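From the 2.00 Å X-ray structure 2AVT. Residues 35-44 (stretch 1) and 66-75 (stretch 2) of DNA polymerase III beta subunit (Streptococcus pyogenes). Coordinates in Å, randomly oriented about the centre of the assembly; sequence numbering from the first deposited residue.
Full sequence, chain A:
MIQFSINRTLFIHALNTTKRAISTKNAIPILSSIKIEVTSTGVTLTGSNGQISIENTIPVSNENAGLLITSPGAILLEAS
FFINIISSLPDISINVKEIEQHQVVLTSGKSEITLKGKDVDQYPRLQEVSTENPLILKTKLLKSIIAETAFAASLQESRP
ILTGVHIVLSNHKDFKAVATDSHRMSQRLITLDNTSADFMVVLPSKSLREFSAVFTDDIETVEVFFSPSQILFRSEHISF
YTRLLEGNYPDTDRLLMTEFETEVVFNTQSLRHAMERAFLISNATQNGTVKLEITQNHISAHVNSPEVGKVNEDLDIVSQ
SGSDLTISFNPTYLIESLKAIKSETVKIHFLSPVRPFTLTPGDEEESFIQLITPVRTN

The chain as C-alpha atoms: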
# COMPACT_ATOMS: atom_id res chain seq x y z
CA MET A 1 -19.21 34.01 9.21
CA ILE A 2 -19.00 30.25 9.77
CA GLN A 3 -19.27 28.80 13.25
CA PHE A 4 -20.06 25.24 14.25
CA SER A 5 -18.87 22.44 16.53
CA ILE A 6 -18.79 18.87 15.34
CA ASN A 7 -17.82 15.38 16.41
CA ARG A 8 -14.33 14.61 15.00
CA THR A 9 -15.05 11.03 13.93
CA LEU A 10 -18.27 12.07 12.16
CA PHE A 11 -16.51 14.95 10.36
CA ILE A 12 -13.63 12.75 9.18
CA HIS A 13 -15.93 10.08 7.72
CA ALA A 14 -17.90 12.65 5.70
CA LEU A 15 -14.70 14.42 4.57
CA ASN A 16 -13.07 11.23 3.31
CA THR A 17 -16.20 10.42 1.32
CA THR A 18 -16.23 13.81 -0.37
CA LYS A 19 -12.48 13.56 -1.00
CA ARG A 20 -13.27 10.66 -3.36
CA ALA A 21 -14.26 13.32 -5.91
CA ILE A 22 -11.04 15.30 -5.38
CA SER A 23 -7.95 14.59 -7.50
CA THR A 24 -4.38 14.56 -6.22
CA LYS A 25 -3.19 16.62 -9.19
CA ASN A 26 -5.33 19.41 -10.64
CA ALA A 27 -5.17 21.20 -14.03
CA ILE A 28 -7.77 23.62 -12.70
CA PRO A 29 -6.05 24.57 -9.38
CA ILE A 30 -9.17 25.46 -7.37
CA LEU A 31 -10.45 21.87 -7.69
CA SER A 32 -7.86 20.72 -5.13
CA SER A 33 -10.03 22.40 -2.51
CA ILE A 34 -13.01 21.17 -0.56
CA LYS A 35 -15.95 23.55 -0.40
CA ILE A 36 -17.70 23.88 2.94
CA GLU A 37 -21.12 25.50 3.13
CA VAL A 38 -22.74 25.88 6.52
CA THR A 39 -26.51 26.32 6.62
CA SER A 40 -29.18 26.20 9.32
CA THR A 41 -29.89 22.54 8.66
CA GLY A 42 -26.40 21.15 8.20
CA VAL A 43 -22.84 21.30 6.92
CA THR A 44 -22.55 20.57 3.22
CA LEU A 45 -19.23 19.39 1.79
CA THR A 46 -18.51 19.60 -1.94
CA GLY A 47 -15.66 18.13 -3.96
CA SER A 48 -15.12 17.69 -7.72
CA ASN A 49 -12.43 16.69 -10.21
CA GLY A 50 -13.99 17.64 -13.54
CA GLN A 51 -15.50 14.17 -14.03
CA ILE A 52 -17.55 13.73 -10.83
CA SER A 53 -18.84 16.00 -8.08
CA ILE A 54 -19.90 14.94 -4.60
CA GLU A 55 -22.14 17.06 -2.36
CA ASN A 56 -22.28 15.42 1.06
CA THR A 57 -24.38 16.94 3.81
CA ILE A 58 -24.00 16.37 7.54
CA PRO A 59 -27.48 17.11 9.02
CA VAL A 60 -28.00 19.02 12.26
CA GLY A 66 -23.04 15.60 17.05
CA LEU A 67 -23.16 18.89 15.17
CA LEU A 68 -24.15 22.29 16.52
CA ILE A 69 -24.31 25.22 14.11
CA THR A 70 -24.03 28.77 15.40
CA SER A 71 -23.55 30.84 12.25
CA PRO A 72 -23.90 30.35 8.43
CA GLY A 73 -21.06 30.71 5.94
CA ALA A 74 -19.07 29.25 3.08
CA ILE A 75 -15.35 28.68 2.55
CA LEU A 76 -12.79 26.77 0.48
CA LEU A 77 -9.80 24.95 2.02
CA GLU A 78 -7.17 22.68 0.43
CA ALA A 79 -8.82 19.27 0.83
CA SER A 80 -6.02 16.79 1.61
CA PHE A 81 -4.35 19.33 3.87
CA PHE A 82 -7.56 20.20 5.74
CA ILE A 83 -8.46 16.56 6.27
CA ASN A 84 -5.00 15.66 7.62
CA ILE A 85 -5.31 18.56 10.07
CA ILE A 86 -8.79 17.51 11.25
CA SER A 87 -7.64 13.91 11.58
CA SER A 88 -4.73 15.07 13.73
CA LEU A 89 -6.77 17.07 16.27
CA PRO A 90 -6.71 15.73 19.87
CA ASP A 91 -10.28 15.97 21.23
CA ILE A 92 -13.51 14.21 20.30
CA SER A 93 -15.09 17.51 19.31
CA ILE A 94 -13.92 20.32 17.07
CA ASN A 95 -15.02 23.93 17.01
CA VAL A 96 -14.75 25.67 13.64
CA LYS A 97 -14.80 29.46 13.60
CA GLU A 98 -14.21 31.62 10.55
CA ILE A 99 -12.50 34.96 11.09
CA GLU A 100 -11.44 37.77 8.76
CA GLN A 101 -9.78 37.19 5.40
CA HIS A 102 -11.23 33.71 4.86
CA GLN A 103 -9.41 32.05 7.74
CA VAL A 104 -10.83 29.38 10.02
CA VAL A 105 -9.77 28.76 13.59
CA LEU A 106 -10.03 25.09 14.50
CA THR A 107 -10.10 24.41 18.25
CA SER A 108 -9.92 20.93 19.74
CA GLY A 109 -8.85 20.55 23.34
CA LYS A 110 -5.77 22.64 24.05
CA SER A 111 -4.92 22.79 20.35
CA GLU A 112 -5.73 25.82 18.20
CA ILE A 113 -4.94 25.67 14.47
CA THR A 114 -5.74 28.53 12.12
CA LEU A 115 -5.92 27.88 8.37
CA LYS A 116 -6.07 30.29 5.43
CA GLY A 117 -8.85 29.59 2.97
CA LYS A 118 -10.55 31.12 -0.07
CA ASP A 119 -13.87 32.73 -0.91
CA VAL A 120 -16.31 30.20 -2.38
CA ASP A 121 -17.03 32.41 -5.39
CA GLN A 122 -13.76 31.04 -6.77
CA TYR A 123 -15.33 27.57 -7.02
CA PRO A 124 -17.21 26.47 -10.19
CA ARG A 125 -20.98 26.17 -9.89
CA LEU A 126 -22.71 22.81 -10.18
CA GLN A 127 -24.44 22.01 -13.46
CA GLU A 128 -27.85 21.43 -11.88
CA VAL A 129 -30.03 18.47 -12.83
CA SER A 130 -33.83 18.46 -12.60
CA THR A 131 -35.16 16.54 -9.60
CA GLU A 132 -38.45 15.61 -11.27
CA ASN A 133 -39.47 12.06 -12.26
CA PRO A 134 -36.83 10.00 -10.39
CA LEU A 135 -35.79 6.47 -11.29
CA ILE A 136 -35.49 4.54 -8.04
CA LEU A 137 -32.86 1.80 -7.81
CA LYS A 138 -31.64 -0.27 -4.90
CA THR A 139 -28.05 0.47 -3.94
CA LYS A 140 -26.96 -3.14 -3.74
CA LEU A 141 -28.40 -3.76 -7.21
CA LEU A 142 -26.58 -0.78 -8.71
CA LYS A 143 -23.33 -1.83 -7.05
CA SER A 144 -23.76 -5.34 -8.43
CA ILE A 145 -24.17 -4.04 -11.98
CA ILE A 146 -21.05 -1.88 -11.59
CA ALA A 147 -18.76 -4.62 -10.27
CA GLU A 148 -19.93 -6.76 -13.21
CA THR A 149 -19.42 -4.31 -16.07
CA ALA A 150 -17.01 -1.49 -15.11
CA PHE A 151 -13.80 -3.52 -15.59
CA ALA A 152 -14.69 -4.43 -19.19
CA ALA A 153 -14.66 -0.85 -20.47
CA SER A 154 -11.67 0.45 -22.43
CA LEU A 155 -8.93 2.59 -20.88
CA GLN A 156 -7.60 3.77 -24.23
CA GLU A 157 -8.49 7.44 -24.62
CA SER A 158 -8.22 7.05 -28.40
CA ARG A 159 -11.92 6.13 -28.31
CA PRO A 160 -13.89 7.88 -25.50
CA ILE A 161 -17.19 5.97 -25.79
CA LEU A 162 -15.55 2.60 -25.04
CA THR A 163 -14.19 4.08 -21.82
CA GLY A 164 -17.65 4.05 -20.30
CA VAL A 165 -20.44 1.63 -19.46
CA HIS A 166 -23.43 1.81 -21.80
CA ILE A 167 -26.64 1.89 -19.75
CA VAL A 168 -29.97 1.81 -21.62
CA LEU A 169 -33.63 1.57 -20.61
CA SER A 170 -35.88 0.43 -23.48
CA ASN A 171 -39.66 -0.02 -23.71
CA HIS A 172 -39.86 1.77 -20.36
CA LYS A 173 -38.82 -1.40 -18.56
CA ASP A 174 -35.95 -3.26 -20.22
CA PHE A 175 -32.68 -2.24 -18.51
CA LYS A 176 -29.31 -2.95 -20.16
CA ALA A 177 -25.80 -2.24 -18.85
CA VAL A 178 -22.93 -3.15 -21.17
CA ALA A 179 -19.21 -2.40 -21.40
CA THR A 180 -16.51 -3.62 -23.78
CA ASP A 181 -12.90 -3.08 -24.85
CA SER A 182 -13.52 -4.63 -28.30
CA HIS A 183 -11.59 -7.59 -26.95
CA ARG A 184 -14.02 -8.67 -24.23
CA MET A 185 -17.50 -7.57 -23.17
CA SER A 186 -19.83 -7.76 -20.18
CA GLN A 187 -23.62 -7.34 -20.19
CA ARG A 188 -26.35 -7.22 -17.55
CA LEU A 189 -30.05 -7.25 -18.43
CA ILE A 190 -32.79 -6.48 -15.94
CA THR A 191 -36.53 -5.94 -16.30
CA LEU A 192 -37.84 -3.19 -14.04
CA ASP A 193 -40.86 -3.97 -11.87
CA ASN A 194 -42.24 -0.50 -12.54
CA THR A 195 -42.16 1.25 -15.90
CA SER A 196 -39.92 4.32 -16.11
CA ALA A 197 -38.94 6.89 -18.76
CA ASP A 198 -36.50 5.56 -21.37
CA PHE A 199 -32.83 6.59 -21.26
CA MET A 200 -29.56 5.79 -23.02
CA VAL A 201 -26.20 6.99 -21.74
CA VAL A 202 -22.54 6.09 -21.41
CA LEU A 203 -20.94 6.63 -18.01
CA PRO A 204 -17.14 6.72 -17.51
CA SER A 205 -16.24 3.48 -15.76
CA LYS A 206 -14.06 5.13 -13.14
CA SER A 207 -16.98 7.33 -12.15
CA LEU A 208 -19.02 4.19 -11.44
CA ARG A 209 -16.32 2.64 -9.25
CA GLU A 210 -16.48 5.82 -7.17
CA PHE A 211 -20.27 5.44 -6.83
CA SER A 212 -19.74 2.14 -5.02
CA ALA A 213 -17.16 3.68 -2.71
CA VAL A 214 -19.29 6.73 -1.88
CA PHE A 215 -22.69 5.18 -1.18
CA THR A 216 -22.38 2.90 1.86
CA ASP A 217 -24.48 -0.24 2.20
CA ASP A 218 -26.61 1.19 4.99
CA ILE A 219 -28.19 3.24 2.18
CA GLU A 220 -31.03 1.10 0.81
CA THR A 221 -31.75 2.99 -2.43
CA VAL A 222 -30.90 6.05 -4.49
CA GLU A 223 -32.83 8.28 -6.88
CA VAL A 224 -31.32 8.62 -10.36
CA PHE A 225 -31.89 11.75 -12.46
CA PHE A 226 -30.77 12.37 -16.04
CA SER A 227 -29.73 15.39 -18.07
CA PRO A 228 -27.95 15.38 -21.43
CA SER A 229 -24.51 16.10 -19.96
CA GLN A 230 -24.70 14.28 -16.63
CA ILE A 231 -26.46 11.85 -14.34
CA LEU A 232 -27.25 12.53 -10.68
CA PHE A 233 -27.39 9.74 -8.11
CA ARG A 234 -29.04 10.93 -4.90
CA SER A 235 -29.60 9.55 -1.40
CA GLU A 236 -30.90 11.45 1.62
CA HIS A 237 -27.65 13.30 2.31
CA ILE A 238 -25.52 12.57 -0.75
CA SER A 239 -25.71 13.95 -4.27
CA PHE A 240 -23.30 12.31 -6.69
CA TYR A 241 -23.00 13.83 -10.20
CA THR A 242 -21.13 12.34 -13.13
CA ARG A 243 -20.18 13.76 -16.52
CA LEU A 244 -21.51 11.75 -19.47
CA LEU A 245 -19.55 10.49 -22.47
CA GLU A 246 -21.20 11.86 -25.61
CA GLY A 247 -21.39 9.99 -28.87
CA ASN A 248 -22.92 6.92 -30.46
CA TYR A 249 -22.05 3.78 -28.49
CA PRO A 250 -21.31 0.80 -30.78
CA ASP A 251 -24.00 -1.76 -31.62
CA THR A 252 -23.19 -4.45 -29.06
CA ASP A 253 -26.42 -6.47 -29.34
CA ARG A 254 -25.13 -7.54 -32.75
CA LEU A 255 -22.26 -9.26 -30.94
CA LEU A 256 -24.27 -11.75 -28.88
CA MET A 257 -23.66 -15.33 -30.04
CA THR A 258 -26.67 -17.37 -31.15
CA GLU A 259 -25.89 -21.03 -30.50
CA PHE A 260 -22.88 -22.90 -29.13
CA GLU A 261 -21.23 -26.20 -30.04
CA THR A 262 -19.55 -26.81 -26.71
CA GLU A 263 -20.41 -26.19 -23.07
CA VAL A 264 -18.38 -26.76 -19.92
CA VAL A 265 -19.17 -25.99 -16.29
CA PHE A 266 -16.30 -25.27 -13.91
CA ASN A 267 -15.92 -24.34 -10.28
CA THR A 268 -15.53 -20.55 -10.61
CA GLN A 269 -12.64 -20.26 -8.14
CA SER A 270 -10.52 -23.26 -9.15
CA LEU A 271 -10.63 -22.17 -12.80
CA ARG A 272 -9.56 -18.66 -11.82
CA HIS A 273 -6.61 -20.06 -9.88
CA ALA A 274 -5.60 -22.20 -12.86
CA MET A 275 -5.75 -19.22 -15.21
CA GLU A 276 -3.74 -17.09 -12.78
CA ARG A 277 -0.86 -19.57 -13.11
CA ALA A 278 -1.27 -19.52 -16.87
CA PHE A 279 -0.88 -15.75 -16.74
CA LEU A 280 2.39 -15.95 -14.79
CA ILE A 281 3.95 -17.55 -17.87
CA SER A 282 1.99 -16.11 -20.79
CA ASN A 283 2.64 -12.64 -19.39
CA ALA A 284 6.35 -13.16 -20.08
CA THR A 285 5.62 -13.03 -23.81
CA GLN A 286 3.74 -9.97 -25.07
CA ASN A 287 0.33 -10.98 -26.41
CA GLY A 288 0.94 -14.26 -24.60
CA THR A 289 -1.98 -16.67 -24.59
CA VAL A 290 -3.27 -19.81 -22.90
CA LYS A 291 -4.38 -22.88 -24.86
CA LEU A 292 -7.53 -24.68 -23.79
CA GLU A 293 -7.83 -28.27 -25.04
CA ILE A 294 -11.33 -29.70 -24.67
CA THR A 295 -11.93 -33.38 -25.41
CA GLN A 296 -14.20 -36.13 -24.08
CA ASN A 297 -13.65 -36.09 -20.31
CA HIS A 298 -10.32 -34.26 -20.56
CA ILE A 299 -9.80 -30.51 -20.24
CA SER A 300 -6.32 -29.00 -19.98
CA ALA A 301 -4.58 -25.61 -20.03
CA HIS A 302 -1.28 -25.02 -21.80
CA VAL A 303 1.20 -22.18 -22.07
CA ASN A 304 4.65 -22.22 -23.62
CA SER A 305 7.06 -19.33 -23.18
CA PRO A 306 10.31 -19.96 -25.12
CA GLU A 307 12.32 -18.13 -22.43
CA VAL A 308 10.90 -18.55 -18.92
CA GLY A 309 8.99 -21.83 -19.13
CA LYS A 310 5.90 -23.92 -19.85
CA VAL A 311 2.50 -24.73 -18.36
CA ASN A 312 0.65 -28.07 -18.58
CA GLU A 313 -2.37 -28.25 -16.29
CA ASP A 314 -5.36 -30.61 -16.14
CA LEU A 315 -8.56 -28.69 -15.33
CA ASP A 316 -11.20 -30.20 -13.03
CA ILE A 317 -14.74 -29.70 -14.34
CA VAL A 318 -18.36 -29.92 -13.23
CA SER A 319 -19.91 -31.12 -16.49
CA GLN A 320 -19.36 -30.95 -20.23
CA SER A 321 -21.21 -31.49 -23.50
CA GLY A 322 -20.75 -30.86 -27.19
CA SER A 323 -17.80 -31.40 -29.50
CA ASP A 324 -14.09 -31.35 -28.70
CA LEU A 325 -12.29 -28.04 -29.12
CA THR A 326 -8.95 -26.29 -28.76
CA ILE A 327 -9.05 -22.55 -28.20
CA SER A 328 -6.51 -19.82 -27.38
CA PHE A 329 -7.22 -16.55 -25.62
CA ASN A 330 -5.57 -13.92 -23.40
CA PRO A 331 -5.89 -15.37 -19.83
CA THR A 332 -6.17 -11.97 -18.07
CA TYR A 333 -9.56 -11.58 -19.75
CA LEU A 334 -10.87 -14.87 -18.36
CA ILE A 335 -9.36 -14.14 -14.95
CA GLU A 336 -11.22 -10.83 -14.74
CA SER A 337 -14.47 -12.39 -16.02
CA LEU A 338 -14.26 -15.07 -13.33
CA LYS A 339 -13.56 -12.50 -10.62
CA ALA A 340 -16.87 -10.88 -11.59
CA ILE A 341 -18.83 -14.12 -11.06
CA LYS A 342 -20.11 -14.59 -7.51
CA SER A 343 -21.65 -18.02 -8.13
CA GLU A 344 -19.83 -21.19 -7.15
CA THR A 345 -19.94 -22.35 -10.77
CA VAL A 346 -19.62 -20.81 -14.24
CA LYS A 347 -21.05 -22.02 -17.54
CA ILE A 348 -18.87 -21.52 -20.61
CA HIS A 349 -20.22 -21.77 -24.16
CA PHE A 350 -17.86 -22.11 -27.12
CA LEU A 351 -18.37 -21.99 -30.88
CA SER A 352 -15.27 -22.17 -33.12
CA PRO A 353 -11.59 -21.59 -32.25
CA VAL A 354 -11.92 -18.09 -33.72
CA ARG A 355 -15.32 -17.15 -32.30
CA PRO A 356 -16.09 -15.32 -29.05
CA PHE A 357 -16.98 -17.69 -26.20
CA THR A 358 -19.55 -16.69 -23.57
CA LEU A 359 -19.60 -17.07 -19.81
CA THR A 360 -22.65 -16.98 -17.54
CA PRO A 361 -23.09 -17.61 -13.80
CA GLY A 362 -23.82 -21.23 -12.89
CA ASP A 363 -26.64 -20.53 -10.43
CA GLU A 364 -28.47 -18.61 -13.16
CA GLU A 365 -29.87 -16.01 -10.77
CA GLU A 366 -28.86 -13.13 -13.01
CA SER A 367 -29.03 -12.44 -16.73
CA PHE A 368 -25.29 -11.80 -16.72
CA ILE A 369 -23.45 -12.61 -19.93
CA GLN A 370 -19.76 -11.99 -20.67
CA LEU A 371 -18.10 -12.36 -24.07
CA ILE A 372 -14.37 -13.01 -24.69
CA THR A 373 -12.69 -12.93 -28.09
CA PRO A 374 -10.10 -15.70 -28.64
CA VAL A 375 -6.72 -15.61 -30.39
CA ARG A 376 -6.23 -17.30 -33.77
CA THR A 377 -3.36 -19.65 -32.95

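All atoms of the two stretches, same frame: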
# COMPACT_ATOMS: atom_id res chain seq x y z
N LYS A 35 -15.08 22.42 -0.66
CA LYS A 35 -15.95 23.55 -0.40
C LYS A 35 -16.84 23.20 0.78
O LYS A 35 -17.44 22.13 0.82
CB LYS A 35 -16.79 23.84 -1.65
CG LYS A 35 -17.80 24.95 -1.50
CD LYS A 35 -18.62 25.07 -2.78
CE LYS A 35 -19.84 25.96 -2.58
NZ LYS A 35 -20.83 25.77 -3.69
N ILE A 36 -16.90 24.10 1.74
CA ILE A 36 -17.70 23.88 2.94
C ILE A 36 -18.77 24.96 3.05
O ILE A 36 -18.45 26.14 3.16
CB ILE A 36 -16.82 23.92 4.20
CG1 ILE A 36 -15.72 22.87 4.09
CG2 ILE A 36 -17.67 23.67 5.43
CD1 ILE A 36 -14.78 22.85 5.27
N GLU A 37 -20.03 24.55 3.00
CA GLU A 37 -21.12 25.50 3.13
C GLU A 37 -21.90 25.15 4.38
O GLU A 37 -22.38 24.03 4.52
CB GLU A 37 -22.04 25.44 1.92
CG GLU A 37 -21.37 25.80 0.63
CD GLU A 37 -22.26 25.54 -0.57
OE1 GLU A 37 -22.73 24.39 -0.72
OE2 GLU A 37 -22.48 26.49 -1.35
N VAL A 38 -22.03 26.11 5.28
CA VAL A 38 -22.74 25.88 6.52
C VAL A 38 -24.09 26.57 6.48
O VAL A 38 -24.18 27.79 6.31
CB VAL A 38 -21.92 26.41 7.72
CG1 VAL A 38 -22.66 26.15 9.02
CG2 VAL A 38 -20.54 25.74 7.75
N THR A 39 -25.16 25.78 6.62
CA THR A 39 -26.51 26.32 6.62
C THR A 39 -27.21 25.96 7.92
O THR A 39 -26.66 25.24 8.76
CB THR A 39 -27.34 25.79 5.43
OG1 THR A 39 -27.61 24.40 5.61
CG2 THR A 39 -26.56 25.97 4.13
N SER A 40 -28.43 26.46 8.09
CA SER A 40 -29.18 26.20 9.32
C SER A 40 -29.46 24.72 9.58
O SER A 40 -29.55 24.28 10.73
CB SER A 40 -30.51 26.96 9.28
OG SER A 40 -30.29 28.33 8.99
N THR A 41 -29.58 23.95 8.51
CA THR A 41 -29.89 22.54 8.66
C THR A 41 -28.73 21.57 8.54
O THR A 41 -28.93 20.36 8.66
CB THR A 41 -30.97 22.15 7.65
OG1 THR A 41 -30.56 22.54 6.34
CG2 THR A 41 -32.28 22.86 7.98
N GLY A 42 -27.52 22.06 8.31
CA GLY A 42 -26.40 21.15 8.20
C GLY A 42 -25.14 21.73 7.58
O GLY A 42 -25.10 22.90 7.18
N VAL A 43 -24.11 20.90 7.50
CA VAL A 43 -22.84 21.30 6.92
C VAL A 43 -22.67 20.53 5.62
O VAL A 43 -22.55 19.30 5.61
CB VAL A 43 -21.67 20.98 7.88
CG1 VAL A 43 -20.33 21.10 7.15
CG2 VAL A 43 -21.71 21.96 9.07
N THR A 44 -22.68 21.24 4.50
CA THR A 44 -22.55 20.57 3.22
C THR A 44 -21.13 20.66 2.67
O THR A 44 -20.56 21.76 2.55
CB THR A 44 -23.54 21.16 2.20
OG1 THR A 44 -24.88 20.91 2.65
CG2 THR A 44 -23.35 20.51 0.83
N GLY A 66 -21.96 14.80 17.58
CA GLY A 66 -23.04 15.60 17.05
C GLY A 66 -22.56 16.78 16.23
O GLY A 66 -21.39 16.85 15.84
N LEU A 67 -23.46 17.71 15.96
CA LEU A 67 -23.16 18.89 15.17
C LEU A 67 -24.04 20.02 15.67
O LEU A 67 -25.27 19.89 15.71
CB LEU A 67 -23.46 18.65 13.69
CG LEU A 67 -23.55 19.90 12.80
CD1 LEU A 67 -22.18 20.56 12.73
CD2 LEU A 67 -24.03 19.52 11.41
N LEU A 68 -23.42 21.13 16.05
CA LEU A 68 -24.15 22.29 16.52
C LEU A 68 -23.68 23.46 15.68
O LEU A 68 -22.49 23.79 15.67
CB LEU A 68 -23.87 22.55 18.00
CG LEU A 68 -24.39 23.91 18.51
CD1 LEU A 68 -25.87 24.05 18.18
CD2 LEU A 68 -24.16 24.03 20.02
N ILE A 69 -24.61 24.08 14.97
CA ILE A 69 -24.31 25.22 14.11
C ILE A 69 -24.75 26.53 14.73
O ILE A 69 -25.91 26.70 15.12
CB ILE A 69 -24.98 25.04 12.74
CG1 ILE A 69 -24.35 23.84 12.02
CG2 ILE A 69 -24.87 26.32 11.94
CD1 ILE A 69 -24.99 23.51 10.68
N THR A 70 -23.81 27.46 14.81
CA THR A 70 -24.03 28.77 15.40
C THR A 70 -24.21 29.89 14.39
O THR A 70 -24.98 30.82 14.62
CB THR A 70 -22.86 29.13 16.32
OG1 THR A 70 -22.92 28.31 17.49
CG2 THR A 70 -22.90 30.60 16.70
N SER A 71 -23.48 29.81 13.28
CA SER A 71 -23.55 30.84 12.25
C SER A 71 -23.26 30.26 10.86
O SER A 71 -22.41 29.39 10.70
CB SER A 71 -22.57 31.97 12.57
OG SER A 71 -22.69 33.03 11.64
N PRO A 72 -23.99 30.75 9.84
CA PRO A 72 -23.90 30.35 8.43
C PRO A 72 -22.62 30.86 7.78
O PRO A 72 -21.98 31.78 8.28
CB PRO A 72 -25.14 30.99 7.80
CG PRO A 72 -26.07 31.23 8.96
CD PRO A 72 -25.12 31.68 10.04
N GLY A 73 -22.26 30.27 6.64
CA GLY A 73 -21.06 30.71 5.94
C GLY A 73 -20.61 29.72 4.88
O GLY A 73 -21.18 28.64 4.74
N ALA A 74 -19.59 30.11 4.12
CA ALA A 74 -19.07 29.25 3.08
C ALA A 74 -17.59 29.54 2.87
O ALA A 74 -17.17 30.70 2.84
CB ALA A 74 -19.86 29.46 1.79
N ILE A 75 -16.78 28.50 2.73
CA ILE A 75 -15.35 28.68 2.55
C ILE A 75 -14.72 27.52 1.82
O ILE A 75 -15.28 26.42 1.80
CB ILE A 75 -14.64 28.86 3.93
CG1 ILE A 75 -13.20 29.34 3.74
CG2 ILE A 75 -14.61 27.54 4.70
CD1 ILE A 75 -12.45 29.53 5.04

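Strand 35-39 pairs antiparallel with strand 73-75, while strand 67-71 crosses it nearly at right angles. Together the two stretches bury 521 Å².

Lys35 contributes little to the contact. Its extended side chain leads away from stretch 2, and NZ forms a salt bridge with Glu37 OE2 at 3.0 Å.

Ile36 makes the first bridge within these stretches. Its N donates to Ile75 O at 2.8 Å, and Ile75 N donates back to Ile36 O at 2.9 Å. Both side chains lie on the same face of the sheet, with Ile36 CB 4.3 Å from Ile75 CG2. Both residues are buried, which suits their branched apolar side chains.

Glu37 sits opposite Ala74 in a non-hydrogen-bonded pair, on the other face. The strands come close here, with Glu37 CA 4.3 Å from Ala74 CA. Glu37 CG lies 4.1 Å from Ala74 CB, so the small methyl packs against the aliphatic part of the glutamate. Ile36 O also accepts a CA-H...O contact from Ala74 CA at 3.2 Å.

Val38 repeats the paired bonds. Val38 N donates to Gly73 O at 2.7 Å, and Gly73 N to Val38 O at 3.2 Å. The backbone angles of Gly73 call for glycine, since a CB would jam against the preceding carbonyl. The buried Val38 side chain reaches the crossing strand, with CG1 3.7 Å from Ile69 CG2.

The CA-to-CB bond of Thr39 points away from stretch 2, but Thr39 O lies 3.1 Å from Ile69 CD1. A type I turn runs from Thr39 to Gly42, and the CA-to-CB bonds of exposed Ser40 and Thr41 also point away. Gly42 also has backbone angles that call for glycine. Its O lies 3.6 Å from Ile69 CD1.

Val43 closes the apolar cluster. Its CG2 lies 3.9 Å from Leu67 CD1 and 4.0 Å from Ile69 CD1. Thr44 makes no contact with stretch 2.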